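Local coordinates for beta-Lactamase/D-Alanine Carboxypeptidase (Pseudomonas syringae pv. tomato, PDB 5EVI), which probably hydrolyses the amide bond of beta-lactam antibiotics to give substituted beta-amino acids, as a class C (AmpC-type) beta-lactamase, at residues R237-E240 against A241-L245; A250-Q253 against R254-S257; V353-A356 against Y357-Q361. All coordinates share one frame; numbering follows the deposited sequence.

Contact 1. Residues R237-E240 against A241-L245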
loop_
_atom_site.group_PDB
_atom_site.type_symbol
_atom_site.label_atom_id
_atom_site.label_comp_id
_atom_site.label_asym_id
_atom_site.label_seq_id
_atom_site.Cartn_x
_atom_site.Cartn_y
_atom_site.Cartn_z
ATOM N N ARG D 237 -4.709 0.567 12.720
ATOM C CA ARG D 237 -4.662 -0.786 13.303
ATOM C C ARG D 237 -3.767 -1.713 12.474
ATOM O O ARG D 237 -3.011 -2.509 13.033
ATOM C CB ARG D 237 -6.070 -1.387 13.416
ATOM C CG ARG D 237 -6.182 -2.592 14.342
ATOM C CD ARG D 237 -7.503 -3.321 14.143
ATOM N NE ARG D 237 -7.989 -3.957 15.367
ATOM C CZ ARG D 237 -7.631 -5.163 15.825
ATOM N NH1 ARG D 237 -6.745 -5.929 15.181
ATOM N NH2 ARG D 237 -8.163 -5.612 16.961
ATOM N N PHE D 238 -3.872 -1.608 11.148
ATOM C CA PHE D 238 -2.997 -2.345 10.237
ATOM C C PHE D 238 -1.539 -1.900 10.376
ATOM O O PHE D 238 -0.638 -2.723 10.274
ATOM C CB PHE D 238 -3.467 -2.189 8.787
ATOM C CG PHE D 238 -2.708 -3.040 7.801
ATOM C CD1 PHE D 238 -2.643 -4.422 7.956
ATOM C CD2 PHE D 238 -2.072 -2.463 6.707
ATOM C CE1 PHE D 238 -1.949 -5.210 7.046
ATOM C CE2 PHE D 238 -1.379 -3.247 5.792
ATOM C CZ PHE D 238 -1.318 -4.622 5.960
ATOM N N VAL D 239 -1.320 -0.603 10.602
ATOM C CA VAL D 239 0.019 -0.076 10.922
ATOM C C VAL D 239 0.523 -0.657 12.256
ATOM O O VAL D 239 1.690 -1.044 12.374
ATOM C CB VAL D 239 0.035 1.475 10.950
ATOM C CG1 VAL D 239 1.354 2.017 11.501
ATOM C CG2 VAL D 239 -0.210 2.030 9.557
ATOM N N GLU D 240 -0.357 -0.718 13.253
ATOM C CA GLU D 240 -0.026 -1.353 14.531
ATOM C C GLU D 240 0.241 -2.864 14.411
ATOM O O GLU D 240 1.093 -3.397 15.128
ATOM C CB GLU D 240 -1.096 -1.060 15.581
ATOM C CG GLU D 240 -0.993 0.361 16.107
ATOM C CD GLU D 240 -2.120 0.738 17.046
ATOM O OE1 GLU D 240 -2.670 -0.149 17.739
ATOM O OE2 GLU D 240 -2.451 1.937 17.093
ATOM N N ALA D 241 -0.466 -3.535 13.500
ATOM C CA ALA D 241 -0.164 -4.932 13.153
ATOM C C ALA D 241 1.266 -5.079 12.620
ATOM O O ALA D 241 1.975 -6.008 13.002
ATOM C CB ALA D 241 -1.168 -5.477 12.141
ATOM N N ASN D 242 1.679 -4.150 11.756
ATOM C CA ASN D 242 3.058 -4.123 11.232
ATOM C C ASN D 242 4.124 -3.688 12.248
ATOM O O ASN D 242 5.270 -4.138 12.173
ATOM C CB ASN D 242 3.137 -3.253 9.975
ATOM C CG ASN D 242 2.600 -3.968 8.757
ATOM O OD1 ASN D 242 3.272 -4.838 8.210
ATOM N ND2 ASN D 242 1.382 -3.629 8.343
ATOM N N ILE D 243 3.754 -2.809 13.177
ATOM C CA ILE D 243 4.627 -2.452 14.300
ATOM C C ILE D 243 4.898 -3.686 15.171
ATOM O O ILE D 243 6.027 -3.887 15.616
ATOM C CB ILE D 243 4.025 -1.296 15.139
ATOM C CG1 ILE D 243 4.071 0.012 14.341
ATOM C CG2 ILE D 243 4.773 -1.104 16.456
ATOM C CD1 ILE D 243 3.016 1.020 14.742
ATOM N N GLY D 244 3.860 -4.498 15.393
ATOM C CA GLY D 244 3.941 -5.725 16.196
ATOM C C GLY D 244 3.248 -5.608 17.543
ATOM O O GLY D 244 3.835 -5.952 18.573
ATOM N N LEU D 245 1.999 -5.136 17.532
ATOM C CA LEU D 245 1.189 -4.954 18.747
ATOM C C LEU D 245 -0.029 -5.890 18.833
ATOM O O LEU D 245 -0.730 -5.899 19.850
ATOM C CB LEU D 245 0.690 -3.505 18.825
ATOM C CG LEU D 245 1.671 -2.362 18.538
ATOM C CD1 LEU D 245 0.995 -1.015 18.749
ATOM C CD2 LEU D 245 2.911 -2.466 19.405
#

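Contact 2. Residues A250-Q253 against R254-S257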
loop_
_atom_site.group_PDB
_atom_site.type_symbol
_atom_site.label_atom_id
_atom_site.label_comp_id
_atom_site.label_asym_id
_atom_site.label_seq_id
_atom_site.Cartn_x
_atom_site.Cartn_y
_atom_site.Cartn_z
ATOM N N ALA D 250 0.891 -17.322 14.941
ATOM C CA ALA D 250 2.211 -17.261 14.320
ATOM C C ALA D 250 2.168 -17.133 12.785
ATOM O O ALA D 250 2.966 -16.378 12.224
ATOM C CB ALA D 250 3.074 -18.450 14.753
ATOM N N PRO D 251 1.236 -17.846 12.101
ATOM C CA PRO D 251 1.169 -17.626 10.644
ATOM C C PRO D 251 0.852 -16.186 10.236
ATOM O O PRO D 251 1.482 -15.669 9.316
ATOM C CB PRO D 251 0.061 -18.579 10.185
ATOM C CG PRO D 251 0.076 -19.679 11.197
ATOM C CD PRO D 251 0.428 -19.014 12.504
ATOM N N LEU D 252 -0.107 -15.545 10.897
ATOM C CA LEU D 252 -0.475 -14.165 10.522
ATOM C C LEU D 252 0.556 -13.148 10.994
ATOM O O LEU D 252 0.821 -12.172 10.292
ATOM C CB LEU D 252 -1.872 -13.787 11.049
ATOM C CG LEU D 252 -2.446 -12.461 10.537
ATOM C CD1 LEU D 252 -2.252 -12.247 9.042
ATOM C CD2 LEU D 252 -3.925 -12.384 10.885
ATOM N N GLN D 253 1.113 -13.373 12.182
ATOM C CA GLN D 253 2.315 -12.655 12.645
ATOM C C GLN D 253 3.437 -12.736 11.628
ATOM O O GLN D 253 3.982 -11.729 11.215
ATOM C CB GLN D 253 2.828 -13.220 13.984
ATOM C CG GLN D 253 1.999 -12.826 15.196
ATOM C CD GLN D 253 2.383 -11.480 15.796
ATOM O OE1 GLN D 253 1.521 -10.684 16.174
ATOM N NE2 GLN D 253 3.693 -11.224 15.893
ATOM N N ARG D 254 3.792 -13.949 11.231
ATOM C CA ARG D 254 4.805 -14.142 10.188
ATOM C C ARG D 254 4.456 -13.408 8.888
ATOM O O ARG D 254 5.348 -12.826 8.260
ATOM C CB ARG D 254 4.987 -15.624 9.906
ATOM C CG ARG D 254 6.071 -15.896 8.907
ATOM C CD ARG D 254 5.959 -17.257 8.279
ATOM N NE ARG D 254 6.784 -17.327 7.078
ATOM C CZ ARG D 254 7.069 -18.446 6.431
ATOM N NH1 ARG D 254 7.830 -18.385 5.354
ATOM N NH2 ARG D 254 6.628 -19.628 6.865
ATOM N N ALA D 255 3.177 -13.475 8.490
ATOM C CA ALA D 255 2.668 -12.782 7.278
ATOM C C ALA D 255 2.933 -11.301 7.299
ATOM O O ALA D 255 3.419 -10.755 6.314
ATOM C CB ALA D 255 1.179 -13.032 7.069
ATOM N N LEU D 256 2.606 -10.631 8.400
ATOM C CA LEU D 256 2.871 -9.192 8.493
ATOM C C LEU D 256 4.375 -8.884 8.397
ATOM O O LEU D 256 4.765 -7.956 7.705
ATOM C CB LEU D 256 2.306 -8.613 9.796
ATOM C CG LEU D 256 0.784 -8.728 9.982
ATOM C CD1 LEU D 256 0.433 -8.830 11.464
ATOM C CD2 LEU D 256 0.036 -7.588 9.311
ATOM N N SER D 257 5.201 -9.670 9.094
ATOM C CA SER D 257 6.645 -9.430 9.168
ATOM C C SER D 257 7.337 -9.672 7.817
ATOM O O SER D 257 8.205 -8.884 7.389
ATOM C CB SER D 257 7.255 -10.332 10.244
ATOM O OG SER D 257 8.632 -10.084 10.385
#

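Contact 3. Residues V353-A356 against Y357-Q361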
loop_
_atom_site.group_PDB
_atom_site.type_symbol
_atom_site.label_atom_id
_atom_site.label_comp_id
_atom_site.label_asym_id
_atom_site.label_seq_id
_atom_site.Cartn_x
_atom_site.Cartn_y
_atom_site.Cartn_z
ATOM N N VAL D 353 4.689 13.374 2.558
ATOM C CA VAL D 353 5.878 12.986 3.286
ATOM C C VAL D 353 6.322 14.078 4.277
ATOM O O VAL D 353 6.593 13.775 5.438
ATOM C CB VAL D 353 7.006 12.626 2.298
ATOM C CG1 VAL D 353 8.330 12.408 3.014
ATOM C CG2 VAL D 353 6.623 11.374 1.506
ATOM N N LYS D 354 6.391 15.328 3.809
ATOM C CA LYS D 354 6.810 16.470 4.661
ATOM C C LYS D 354 5.861 16.634 5.840
ATOM O O LYS D 354 6.293 16.766 6.988
ATOM C CB LYS D 354 6.886 17.788 3.880
ATOM C CG LYS D 354 8.170 17.987 3.086
ATOM C CD LYS D 354 8.358 19.428 2.623
ATOM C CE LYS D 354 7.466 19.794 1.443
ATOM N NZ LYS D 354 8.253 20.471 0.362
ATOM N N LEU D 355 4.561 16.605 5.551
ATOM C CA LEU D 355 3.544 16.638 6.599
ATOM C C LEU D 355 3.735 15.540 7.649
ATOM O O LEU D 355 3.784 15.836 8.843
ATOM C CB LEU D 355 2.127 16.569 5.994
ATOM C CG LEU D 355 1.004 16.514 7.036
ATOM C CD1 LEU D 355 1.092 17.743 7.937
ATOM C CD2 LEU D 355 -0.368 16.391 6.392
ATOM N N ALA D 356 3.797 14.281 7.217
ATOM C CA ALA D 356 3.935 13.163 8.152
ATOM C C ALA D 356 5.281 13.246 8.892
ATOM O O ALA D 356 5.315 13.062 10.100
ATOM C CB ALA D 356 3.750 11.824 7.444
ATOM N N TYR D 357 6.364 13.592 8.186
ATOM C CA TYR D 357 7.670 13.789 8.848
ATOM C C TYR D 357 7.582 14.851 9.976
ATOM O O TYR D 357 8.060 14.614 11.096
ATOM C CB TYR D 357 8.773 14.152 7.857
ATOM C CG TYR D 357 10.172 14.105 8.456
ATOM C CD1 TYR D 357 10.996 12.996 8.256
ATOM C CD2 TYR D 357 10.672 15.163 9.232
ATOM C CE1 TYR D 357 12.267 12.944 8.789
ATOM C CE2 TYR D 357 11.947 15.112 9.778
ATOM C CZ TYR D 357 12.737 14.006 9.555
ATOM O OH TYR D 357 13.999 13.964 10.097
ATOM N N ARG D 358 6.930 15.979 9.704
ATOM C CA ARG D 358 6.844 17.064 10.698
ATOM C C ARG D 358 5.980 16.662 11.888
ATOM O O ARG D 358 6.368 16.859 13.060
ATOM C CB ARG D 358 6.316 18.362 10.066
ATOM C CG ARG D 358 7.376 19.128 9.287
ATOM C CD ARG D 358 6.874 19.704 7.975
ATOM N NE ARG D 358 6.158 20.967 8.108
ATOM C CZ ARG D 358 6.559 22.164 7.647
ATOM N NH1 ARG D 358 5.773 23.217 7.847
ATOM N NH2 ARG D 358 7.726 22.344 7.009
ATOM N N ILE D 359 4.811 16.108 11.592
ATOM C CA ILE D 359 3.904 15.623 12.640
ATOM C C ILE D 359 4.568 14.579 13.548
ATOM O O ILE D 359 4.452 14.675 14.782
ATOM C CB ILE D 359 2.591 15.059 12.055
ATOM C CG1 ILE D 359 1.740 16.193 11.470
ATOM C CG2 ILE D 359 1.832 14.284 13.118
ATOM C CD1 ILE D 359 0.518 15.713 10.699
ATOM N N LEU D 360 5.240 13.598 12.950
ATOM C CA LEU D 360 5.907 12.544 13.732
ATOM C C LEU D 360 7.113 13.101 14.488
ATOM O O LEU D 360 7.382 12.675 15.616
ATOM C CB LEU D 360 6.263 11.309 12.869
ATOM C CG LEU D 360 5.111 10.346 12.484
ATOM C CD1 LEU D 360 5.668 9.012 11.986
ATOM C CD2 LEU D 360 4.153 10.103 13.644
ATOM N N GLN D 361 7.807 14.081 13.903
ATOM C CA GLN D 361 8.792 14.852 14.661
ATOM C C GLN D 361 8.124 15.568 15.860
ATOM O O GLN D 361 8.689 15.547 16.942
ATOM C CB GLN D 361 9.548 15.836 13.776
ATOM C CG GLN D 361 10.729 16.491 14.467
ATOM C CD GLN D 361 11.649 17.205 13.502
ATOM O OE1 GLN D 361 12.850 16.946 13.480
ATOM N NE2 GLN D 361 11.084 18.090 12.674
#

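Contact 1. Residues R237-E240 against A241-L245
Phe-238 swings CG opposite its backbone N (chi1 -174°) and Asn-242, one helical turn on, keeps CG beside its own (chi1 -78°), which brings the amide of the asparagine over one face of the phenyl ring. ND2 of Asn-242 lies 3.6 Å above the centre of that face, and the amide plane stands nearly upright on the ring, 85° from it. The same ND2 donates to Phe-238 O at 2.9 Å, a bent bond that comes from above the carbonyl plane, while Asn-242 N reaches this oxygen from the opposite face. Asn-242 OD1 is hydrogen-bonded to Arg-260, and Phe-73 stacks on the phenyl ring. Elsewhere on the helix, Val-239 CG1 meets Ile-243 CD1 at 3.8 Å.

A Schellman motif ends the helix, pairing Leu-245 N with Glu-240 O (3.1 Å) and Gly-244 N with Ala-241 O; Gly-244, at positive phi, is its C-prime residue. Gly-244 N also makes a helical bond to Glu-240 O (3.0 Å), from the opposite face of its plane. Leu-245 CD1 folds back against Glu-240 CG at 3.6 Å, and the carboxylate is hydrogen-bonded through OE2 to Gln-42 and Thr-37. Two carbonyl oxygens thus each take two donors, so the last turn is secured by a buried side-chain amide as well as by the backbone.

Contact 2. Residues A250-Q253 against R254-S257
Residues Ala-250 to Ser-257 make up most of the short alpha-helix 250-258, in which Arg-254 N, Ala-255 N, Leu-256 N and Ser-257 N bond in turn to the carbonyls of Ala-250, Pro-251, Leu-252 and Gln-253. The first of these i to i+4 bonds is the shortest, 2.8 Å from Arg-254 N to Ala-250 O, and the last, from Ser-257 N to Gln-253 O, the longest at 3.2 Å. Pro-251 fits in the first turn, where its lack of an N-H costs the ladder nothing.

Apolar contact between side chains is slight. CG of Leu-252 is anti to the backbone N (chi1 -171°), and its CD1 meets Ala-255 CB at 4.0 Å; both residues also touch Trp-80 of helix 70-83. Leu-256 CG instead lies 3.5 Å from Leu-252 O, and the side chain extends to Phe-238 and Ala-241 of helix 232-243.

The polar ends have partners just beyond the two segments. Gln-253, bent at chi2 (-85°), accepts from Tyr-248 N through OE1, whereas Arg-254 stays extended and pairs through NE with Asp-258 in a salt bridge. At the root of that arginine, CB lies 3.2 Å from Ala-250 O.

Contact 3. Residues V353-A356 against Y357-Q361
Val-353 O receives Tyr-357 N at 2.8 Å, and CB of the tyrosine rests 3.3 Å from the same oxygen. From there the ring leads away from the first segment, since its CG is anti to the backbone N (chi1 -169°). Lys-354 follows, its carbonyl accepting Arg-358 N at 2.9 Å. The arginine chain, bent at chi2 and chi3, passes alongside this oxygen, with CD 3.2 Å from Lys-354 O; its guanidinium is held by a salt bridge from NH1 to Glu-19. Leu-355 makes the main apolar contact: CD1 presses on CD1 of Ile-359 at 3.5 Å, tighter than usual for two methyl carbons, while Ile-359 N makes a nearly straight bond (173°) to Leu-355 O. Ala-356 closes the series by accepting Leu-360 N at 2.9 Å, and the leucine's CB and CG lie close to that same carbonyl oxygen.

The helix, 349-363, is the C-terminal helix of the beta-lactamase fold and packs on the large antiparallel sheet. Leu-355, Ala-356, Ile-359 and Leu-360 face strand 337-343, with Ile-359 and Leu-360 reaching strand 31-38 too, whereas Val-353 and Tyr-357 lean on helix 284-290.

Contacts 1 and 2 lie on successive helices that touch through Leu-256; their centres are 11 Å apart. Contact 3 belongs to the C-terminal helix and touches neither, its nearest atoms about 8 Å from contact 1 and about 18 Å from contact 2. It is the most buried of the three, while the other two are only partly so. Contacts 1 and 3 share the large antiparallel sheet, the former meeting strand 326-332 and the latter its neighbour 337-343. Contact 2 instead packs between helices. Chemistry follows place: contact 1 adds a side-chain amide bond and a helix terminus, contact 2 relies chiefly on the backbone bonds of a short helix, starting at its first turn, and contact 3 joins such bonds to tight aliphatic packing.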